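Local coordinates for periplasmic binding protein (Veillonella parvula, PDB 4MO9), which probably captures a solute, perhaps an iron chelate, and delivers it to an ABC importer in the membrane, at residues Val32-Pro37 against Gly165-Lys170; Pro37-Val42 against Asn115-Phe120. All coordinates share one frame; numbering follows the deposited sequence.

Overall arrangement
Both contacts lie in the N-terminal lobe and share Pro37, with centres about 10 Å apart. Contact 1 joins strand 31-34 and the following loop to the end of helix 154-168; it is small and largely apolar, with no hydrogen bond across it. Contact 2 joins strand 41-42 and its approach to strand 118-122, buries 487 Å² against 162 Å², and relies on backbone, carboxylate and guanidinium hydrogen bonds flanked by valine packing. Contact 1 is buried except at Pro37 and Gly169; contact 2 runs from buried valines to an exposed end at Glu39, Arg40 and Asn115. A probable hydrogen bond from Ala38 N to Ala167 O (2.8 Å) ties them, and Ala167 CB touches Phe120 CZ.

Contact 1: Val32-Pro37 against Gly165-Lys170; sequences VTLKKP and GKALGK
Leu34 and Ala167 make the apolar part of this contact. The leucine CB is directed at the helix, and with CG anti to the carbonyl carbon (chi1 -60°) its CD1 reaches the last turn, 4.0 Å from Ala167 CB. The same methyl lies against the alanine backbone, 3.8 Å from Ala167 O, so a single methyl carries the side-chain packing. Outside the pair, Leu34 and Ala167 both touch Ile24 on strand 22-25, while Leu34 meets Gln143 and Ala167 meets Ile145 on strand 143-147.

The weakly polar part belongs to Pro37. Its CA lies 3.4 Å from Ala167 O, with an angle of only 127° at the hydrogen, a bent CH···O contact to a carbonyl that also accepts a backbone hydrogen bond from Ala38 N. The ring rests on the chain after the alanine: Pro37 CB is 3.8 Å from Leu168 O and 4.1 Å from Gly169 N.

Backbone bonds within 165-170 shape the surface the proline meets. Lys170 N binds Gly165 O at 2.8 Å and Gly169 N binds Lys166 O at 3.2 Å, while Gly169 takes a positive phi of 69°. A CB on Gly169 would also fall tight against Pro37 CG, so conformation and neighbour both suit a residue without one. This is a Schellman motif ending helix 154-168, and Lys170 is then the N-cap of helix 171-194, the long helix that leads from the N-terminal to the C-terminal lobe, as in TroA-like binding proteins.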
ATOM      1  N   VAL A  32      -6.803  24.254  -5.580  1.00 29.16           N
ATOM      2  CA  VAL A  32      -5.793  24.690  -4.619  1.00 29.92           C
ATOM      3  C   VAL A  32      -4.695  25.466  -5.350  1.00 32.58           C
ATOM      4  O   VAL A  32      -4.170  25.001  -6.365  1.00 32.96           O
ATOM      5  CB  VAL A  32      -5.197  23.467  -3.887  1.00 29.03           C
ATOM      6  CG1 VAL A  32      -4.135  23.898  -2.890  1.00 31.71           C
ATOM      7  CG2 VAL A  32      -6.297  22.682  -3.174  1.00 30.27           C
ATOM      8  N   THR A  33      -4.346  26.645  -4.844  1.00 35.51           N
ATOM      9  CA  THR A  33      -3.387  27.499  -5.529  1.00 37.23           C
ATOM     10  C   THR A  33      -2.084  27.673  -4.746  1.00 38.18           C
ATOM     11  O   THR A  33      -2.116  28.062  -3.569  1.00 38.65           O
ATOM     12  CB  THR A  33      -3.986  28.891  -5.778  1.00 38.80           C
ATOM     13  OG1 THR A  33      -5.225  28.746  -6.486  1.00 41.40           O
ATOM     14  CG2 THR A  33      -3.025  29.742  -6.601  1.00 38.76           C
ATOM     15  N   LEU A  34      -0.950  27.407  -5.400  1.00 33.78           N
ATOM     16  CA  LEU A  34       0.358  27.663  -4.798  1.00 34.50           C
ATOM     17  C   LEU A  34       1.060  28.794  -5.537  1.00 36.39           C
ATOM     18  O   LEU A  34       0.932  28.912  -6.758  1.00 33.98           O
ATOM     19  CB  LEU A  34       1.238  26.415  -4.848  1.00 37.74           C
ATOM     20  CG  LEU A  34       0.709  25.171  -4.132  1.00 41.66           C
ATOM     21  CD1 LEU A  34       1.600  23.961  -4.396  1.00 40.87           C
ATOM     22  CD2 LEU A  34       0.614  25.430  -2.642  1.00 43.22           C
ATOM     23  N   LYS A  35       1.822  29.598  -4.801  1.00 38.80           N
ATOM     24  CA  LYS A  35       2.562  30.715  -5.385  1.00 44.15           C
ATOM     25  C   LYS A  35       3.740  30.206  -6.226  1.00 41.44           C
ATOM     26  O   LYS A  35       4.177  30.861  -7.168  1.00 39.47           O
ATOM     27  CB  LYS A  35       3.082  31.626  -4.272  1.00 50.00           C
ATOM     28  CG  LYS A  35       2.003  32.194  -3.356  1.00 57.31           C
ATOM     29  CD  LYS A  35       2.585  32.678  -2.021  1.00 64.11           C
ATOM     30  CE  LYS A  35       3.909  33.412  -2.199  1.00 69.30           C
ATOM     31  NZ  LYS A  35       4.399  34.017  -0.916  1.00 72.69           N
ATOM     32  N   LYS A  36       4.244  29.026  -5.871  1.00 39.72           N
ATOM     33  CA  LYS A  36       5.425  28.451  -6.511  1.00 39.93           C
ATOM     34  C   LYS A  36       5.449  26.976  -6.125  1.00 37.07           C
ATOM     35  O   LYS A  36       4.677  26.569  -5.253  1.00 35.03           O
ATOM     36  CB  LYS A  36       6.687  29.156  -6.007  1.00 43.65           C
ATOM     37  CG  LYS A  36       6.969  28.895  -4.536  1.00 45.87           C
ATOM     38  CD  LYS A  36       8.267  29.555  -4.061  1.00 52.86           C
ATOM     39  CE  LYS A  36       8.419  29.369  -2.549  1.00 57.93           C
ATOM     40  NZ  LYS A  36       9.811  29.595  -2.059  1.00 65.05           N
ATOM     41  N   PRO A  37       6.317  26.165  -6.769  1.00 37.87           N
ATOM     42  CA  PRO A  37       6.338  24.738  -6.418  1.00 36.63           C
ATOM     43  C   PRO A  37       6.614  24.502  -4.931  1.00 38.60           C
ATOM     44  O   PRO A  37       7.436  25.207  -4.344  1.00 38.37           O
ATOM     45  CB  PRO A  37       7.500  24.196  -7.249  1.00 35.75           C
ATOM     46  CG  PRO A  37       7.540  25.076  -8.451  1.00 38.14           C
ATOM     47  CD  PRO A  37       7.185  26.456  -7.931  1.00 40.55           C
ATOM     48  N   GLY A 165       2.473  15.720  -8.272  1.00 28.35           N
ATOM     49  CA  GLY A 165       3.442  16.175  -9.255  1.00 30.36           C
ATOM     50  C   GLY A 165       3.325  17.658  -9.579  1.00 31.46           C
ATOM     51  O   GLY A 165       4.338  18.375  -9.657  1.00 32.36           O
ATOM     52  N   LYS A 166       2.100  18.138  -9.783  1.00 30.34           N
ATOM     53  CA  LYS A 166       1.926  19.536 -10.159  1.00 33.08           C
ATOM     54  C   LYS A 166       2.321  20.446  -8.992  1.00 33.53           C
ATOM     55  O   LYS A 166       2.917  21.511  -9.195  1.00 32.82           O
ATOM     56  CB  LYS A 166       0.489  19.811 -10.621  1.00 32.98           C
ATOM     57  CG  LYS A 166       0.311  21.198 -11.245  1.00 41.78           C
ATOM     58  CD  LYS A 166      -1.024  21.317 -11.968  1.00 45.36           C
ATOM     59  CE  LYS A 166      -1.084  22.604 -12.784  1.00 51.10           C
ATOM     60  NZ  LYS A 166      -2.421  22.759 -13.409  1.00 52.43           N
ATOM     61  N   ALA A 167       2.004  20.014  -7.773  1.00 31.67           N
ATOM     62  CA  ALA A 167       2.381  20.762  -6.574  1.00 31.97           C
ATOM     63  C   ALA A 167       3.901  20.921  -6.465  1.00 34.39           C
ATOM     64  O   ALA A 167       4.407  21.963  -6.013  1.00 35.54           O
ATOM     65  CB  ALA A 167       1.821  20.079  -5.338  1.00 26.79           C
ATOM     66  N   LEU A 168       4.620  19.887  -6.891  1.00 33.17           N
ATOM     67  CA  LEU A 168       6.078  19.857  -6.802  1.00 32.82           C
ATOM     68  C   LEU A 168       6.785  20.427  -8.028  1.00 34.24           C
ATOM     69  O   LEU A 168       8.017  20.506  -8.050  1.00 37.55           O
ATOM     70  CB  LEU A 168       6.553  18.419  -6.540  1.00 32.79           C
ATOM     71  CG  LEU A 168       6.322  17.929  -5.115  1.00 34.34           C
ATOM     72  CD1 LEU A 168       6.660  16.442  -4.967  1.00 33.83           C
ATOM     73  CD2 LEU A 168       7.171  18.765  -4.188  1.00 37.94           C
ATOM     74  N   GLY A 169       6.030  20.854  -9.040  1.00 32.65           N
ATOM     75  CA  GLY A 169       6.640  21.280 -10.288  1.00 33.97           C
ATOM     76  C   GLY A 169       7.260  20.139 -11.087  1.00 36.42           C
ATOM     77  O   GLY A 169       8.237  20.346 -11.812  1.00 35.88           O
ATOM     78  N   LYS A 170       6.700  18.935 -10.951  1.00 36.56           N
ATOM     79  CA  LYS A 170       7.195  17.768 -11.673  1.00 34.37           C
ATOM     80  C   LYS A 170       6.087  17.118 -12.507  1.00 35.06           C
ATOM     81  O   LYS A 170       5.886  15.900 -12.445  1.00 33.72           O
ATOM     82  CB  LYS A 170       7.780  16.746 -10.698  1.00 34.33           C
ATOM     83  CG  LYS A 170       8.784  17.313  -9.719  1.00 35.43           C
ATOM     84  CD  LYS A 170       9.953  17.952 -10.431  1.00 40.90           C
ATOM     85  CE  LYS A 170      11.082  16.986 -10.642  1.00 48.94           C
ATOM     86  NZ  LYS A 170      12.383  17.677 -10.406  1.00 53.91           N
TER

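Contact 2: Pro37-Val42 against Asn115-Phe120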
ATOM      1  N   PRO A  37       6.317  26.165  -6.769  1.00 37.87           N
ATOM      2  CA  PRO A  37       6.338  24.738  -6.418  1.00 36.63           C
ATOM      3  C   PRO A  37       6.614  24.502  -4.931  1.00 38.60           C
ATOM      4  O   PRO A  37       7.436  25.207  -4.344  1.00 38.37           O
ATOM      5  CB  PRO A  37       7.500  24.196  -7.249  1.00 35.75           C
ATOM      6  CG  PRO A  37       7.540  25.076  -8.451  1.00 38.14           C
ATOM      7  CD  PRO A  37       7.185  26.456  -7.931  1.00 40.55           C
ATOM      8  N   ALA A  38       5.926  23.530  -4.337  1.00 35.08           N
ATOM      9  CA  ALA A  38       6.096  23.200  -2.923  1.00 35.00           C
ATOM     10  C   ALA A  38       7.534  22.774  -2.632  1.00 35.16           C
ATOM     11  O   ALA A  38       8.127  22.004  -3.391  1.00 34.63           O
ATOM     12  CB  ALA A  38       5.150  22.083  -2.551  1.00 33.19           C
ATOM     13  N   GLU A  39       8.106  23.260  -1.536  1.00 34.37           N
ATOM     14  CA  GLU A  39       9.440  22.796  -1.160  1.00 37.31           C
ATOM     15  C   GLU A  39       9.574  22.664   0.355  1.00 36.46           C
ATOM     16  O   GLU A  39      10.671  22.427   0.877  1.00 36.54           O
ATOM     17  CB  GLU A  39      10.530  23.695  -1.760  1.00 40.75           C
ATOM     18  CG  GLU A  39      10.556  25.107  -1.225  1.00 44.01           C
ATOM     19  CD  GLU A  39      11.507  26.019  -2.003  1.00 50.60           C
ATOM     20  OE1 GLU A  39      11.111  27.168  -2.287  1.00 49.41           O
ATOM     21  OE2 GLU A  39      12.646  25.596  -2.321  1.00 54.68           O
ATOM     22  N   ARG A  40       8.446  22.808   1.050  1.00 33.77           N
ATOM     23  CA  ARG A  40       8.390  22.588   2.494  1.00 31.64           C
ATOM     24  C   ARG A  40       7.149  21.777   2.870  1.00 32.40           C
ATOM     25  O   ARG A  40       6.236  22.267   3.556  1.00 31.51           O
ATOM     26  CB  ARG A  40       8.455  23.919   3.249  1.00 31.94           C
ATOM     27  CG  ARG A  40       9.777  24.635   3.043  1.00 34.78           C
ATOM     28  CD  ARG A  40       9.871  25.914   3.856  1.00 43.71           C
ATOM     29  NE  ARG A  40      10.020  25.634   5.281  1.00 47.55           N
ATOM     30  CZ  ARG A  40      11.149  25.213   5.845  1.00 52.94           C
ATOM     31  NH1 ARG A  40      12.234  25.008   5.103  1.00 55.63           N
ATOM     32  NH2 ARG A  40      11.193  24.986   7.152  1.00 52.68           N
ATOM     33  N   VAL A  41       7.128  20.524   2.417  1.00 30.53           N
ATOM     34  CA  VAL A  41       5.991  19.639   2.627  1.00 28.54           C
ATOM     35  C   VAL A  41       6.017  19.046   4.046  1.00 31.94           C
ATOM     36  O   VAL A  41       7.096  18.733   4.560  1.00 34.50           O
ATOM     37  CB  VAL A  41       6.016  18.497   1.579  1.00 28.65           C
ATOM     38  CG1 VAL A  41       4.859  17.515   1.788  1.00 27.97           C
ATOM     39  CG2 VAL A  41       5.994  19.068   0.147  1.00 29.55           C
ATOM     40  N   VAL A  42       4.849  18.913   4.681  1.00 31.72           N
ATOM     41  CA  VAL A  42       4.714  18.112   5.907  1.00 32.58           C
ATOM     42  C   VAL A  42       4.078  16.771   5.540  1.00 32.29           C
ATOM     43  O   VAL A  42       2.960  16.726   5.013  1.00 32.38           O
ATOM     44  CB  VAL A  42       3.848  18.813   6.985  1.00 35.72           C
ATOM     45  CG1 VAL A  42       3.572  17.870   8.152  1.00 35.76           C
ATOM     46  CG2 VAL A  42       4.527  20.085   7.484  1.00 41.10           C
ATOM     47  N   ASN A 115       7.066  26.386   9.184  1.00 40.60           N
ATOM     48  CA  ASN A 115       6.724  27.173   7.996  1.00 40.28           C
ATOM     49  C   ASN A 115       6.501  26.353   6.728  1.00 36.99           C
ATOM     50  O   ASN A 115       7.096  26.640   5.691  1.00 37.61           O
ATOM     51  CB  ASN A 115       7.782  28.248   7.762  1.00 43.08           C
ATOM     52  CG  ASN A 115       7.811  29.255   8.880  1.00 50.99           C
ATOM     53  OD1 ASN A 115       6.765  29.773   9.282  1.00 53.95           O
ATOM     54  ND2 ASN A 115       8.998  29.524   9.414  1.00 54.42           N
ATOM     55  N   PRO A 116       5.623  25.338   6.804  1.00 36.57           N
ATOM     56  CA  PRO A 116       5.459  24.484   5.628  1.00 34.11           C
ATOM     57  C   PRO A 116       4.623  25.196   4.587  1.00 37.04           C
ATOM     58  O   PRO A 116       3.989  26.211   4.919  1.00 36.30           O
ATOM     59  CB  PRO A 116       4.685  23.291   6.175  1.00 33.55           C
ATOM     60  CG  PRO A 116       3.871  23.847   7.304  1.00 32.81           C
ATOM     61  CD  PRO A 116       4.637  25.031   7.861  1.00 34.17           C
ATOM     62  N   ASP A 117       4.622  24.698   3.352  1.00 35.83           N
ATOM     63  CA  ASP A 117       3.790  25.316   2.330  1.00 35.55           C
ATOM     64  C   ASP A 117       2.607  24.438   1.942  1.00 32.10           C
ATOM     65  O   ASP A 117       1.541  24.954   1.596  1.00 34.87           O
ATOM     66  CB  ASP A 117       4.596  25.797   1.104  1.00 36.78           C
ATOM     67  CG  ASP A 117       5.629  24.785   0.619  1.00 37.34           C
ATOM     68  OD1 ASP A 117       5.520  23.578   0.952  1.00 36.29           O
ATOM     69  OD2 ASP A 117       6.556  25.204  -0.123  1.00 35.91           O
ATOM     70  N   VAL A 118       2.777  23.122   2.015  1.00 33.75           N
ATOM     71  CA  VAL A 118       1.677  22.220   1.685  1.00 32.38           C
ATOM     72  C   VAL A 118       1.693  20.951   2.536  1.00 32.29           C
ATOM     73  O   VAL A 118       2.759  20.439   2.908  1.00 32.26           O
ATOM     74  CB  VAL A 118       1.669  21.847   0.176  1.00 40.16           C
ATOM     75  CG1 VAL A 118       2.837  20.979  -0.148  1.00 39.33           C
ATOM     76  CG2 VAL A 118       0.397  21.098  -0.195  1.00 40.98           C
ATOM     77  N   ILE A 119       0.505  20.451   2.855  1.00 29.61           N
ATOM     78  CA  ILE A 119       0.377  19.142   3.481  1.00 29.35           C
ATOM     79  C   ILE A 119      -0.575  18.317   2.628  1.00 29.59           C
ATOM     80  O   ILE A 119      -1.653  18.804   2.263  1.00 28.39           O
ATOM     81  CB  ILE A 119      -0.123  19.270   4.944  1.00 36.48           C
ATOM     82  CG1 ILE A 119      -0.345  17.903   5.573  1.00 35.00           C
ATOM     83  CG2 ILE A 119      -1.410  20.071   5.034  1.00 38.80           C
ATOM     84  CD1 ILE A 119      -0.675  18.018   7.041  1.00 40.08           C
ATOM     85  N   PHE A 120      -0.159  17.101   2.262  1.00 28.21           N
ATOM     86  CA  PHE A 120      -1.013  16.178   1.516  1.00 27.75           C
ATOM     87  C   PHE A 120      -1.725  15.266   2.506  1.00 27.90           C
ATOM     88  O   PHE A 120      -1.088  14.653   3.382  1.00 30.40           O
ATOM     89  CB  PHE A 120      -0.203  15.333   0.519  1.00 23.84           C
ATOM     90  CG  PHE A 120       0.552  16.147  -0.498  1.00 28.70           C
ATOM     91  CD1 PHE A 120      -0.074  16.588  -1.668  1.00 27.75           C
ATOM     92  CD2 PHE A 120       1.883  16.485  -0.285  1.00 30.61           C
ATOM     93  CE1 PHE A 120       0.615  17.352  -2.610  1.00 30.91           C
ATOM     94  CE2 PHE A 120       2.587  17.265  -1.234  1.00 31.27           C
ATOM     95  CZ  PHE A 120       1.952  17.693  -2.392  1.00 29.34           C
TER
HETATM   96  O   HOH W   1       1.502  14.975   3.520  1.00 37.36           O
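Asp117 grips the backbone amides of Glu39 and Arg40 with its two carboxylate oxygens. OD2 takes Glu39 N on its syn lone pair, 2.9 Å and nearly straight at 172°; OD1 takes Arg40 N at 3.0 Å, bent to 141° and out of the carboxylate plane. Asp117 N returns a bond to Arg40 O (2.9 Å), so backbone and side chain clasp the same loop. An alanine here would probably leave both amides without these acceptors and the loop into strand 41-42 freer to move.

Beside it, Arg40 NE binds Asn115 O (3.1 Å) from above the carbonyl plane, although that oxygen lies in the guanidinium plane; NH2 goes on to Leu114 O. Val42 N is hydrogen-bonded to Val118 O (3.1 Å).

Val118 CG1, held between its backbone N and carbonyl carbon (chi1 69°), touches Ala38 CB at 3.5 Å and Val41 CG2. Val42 CG2 presses tightly on Pro116 CB (3.5 Å), and Val41 CG1 sits at the Phe120 ring edge. Further out, backbone bonds tie Asp117 to Gln143 and Val41 to Ala68, and Ile55 packs on Val41 and Phe120. The pairing sets 41-42 beside 118-122 in the parallel 2-1-3-4 sheet of the N-terminal lobe, a Rossmann-like arrangement.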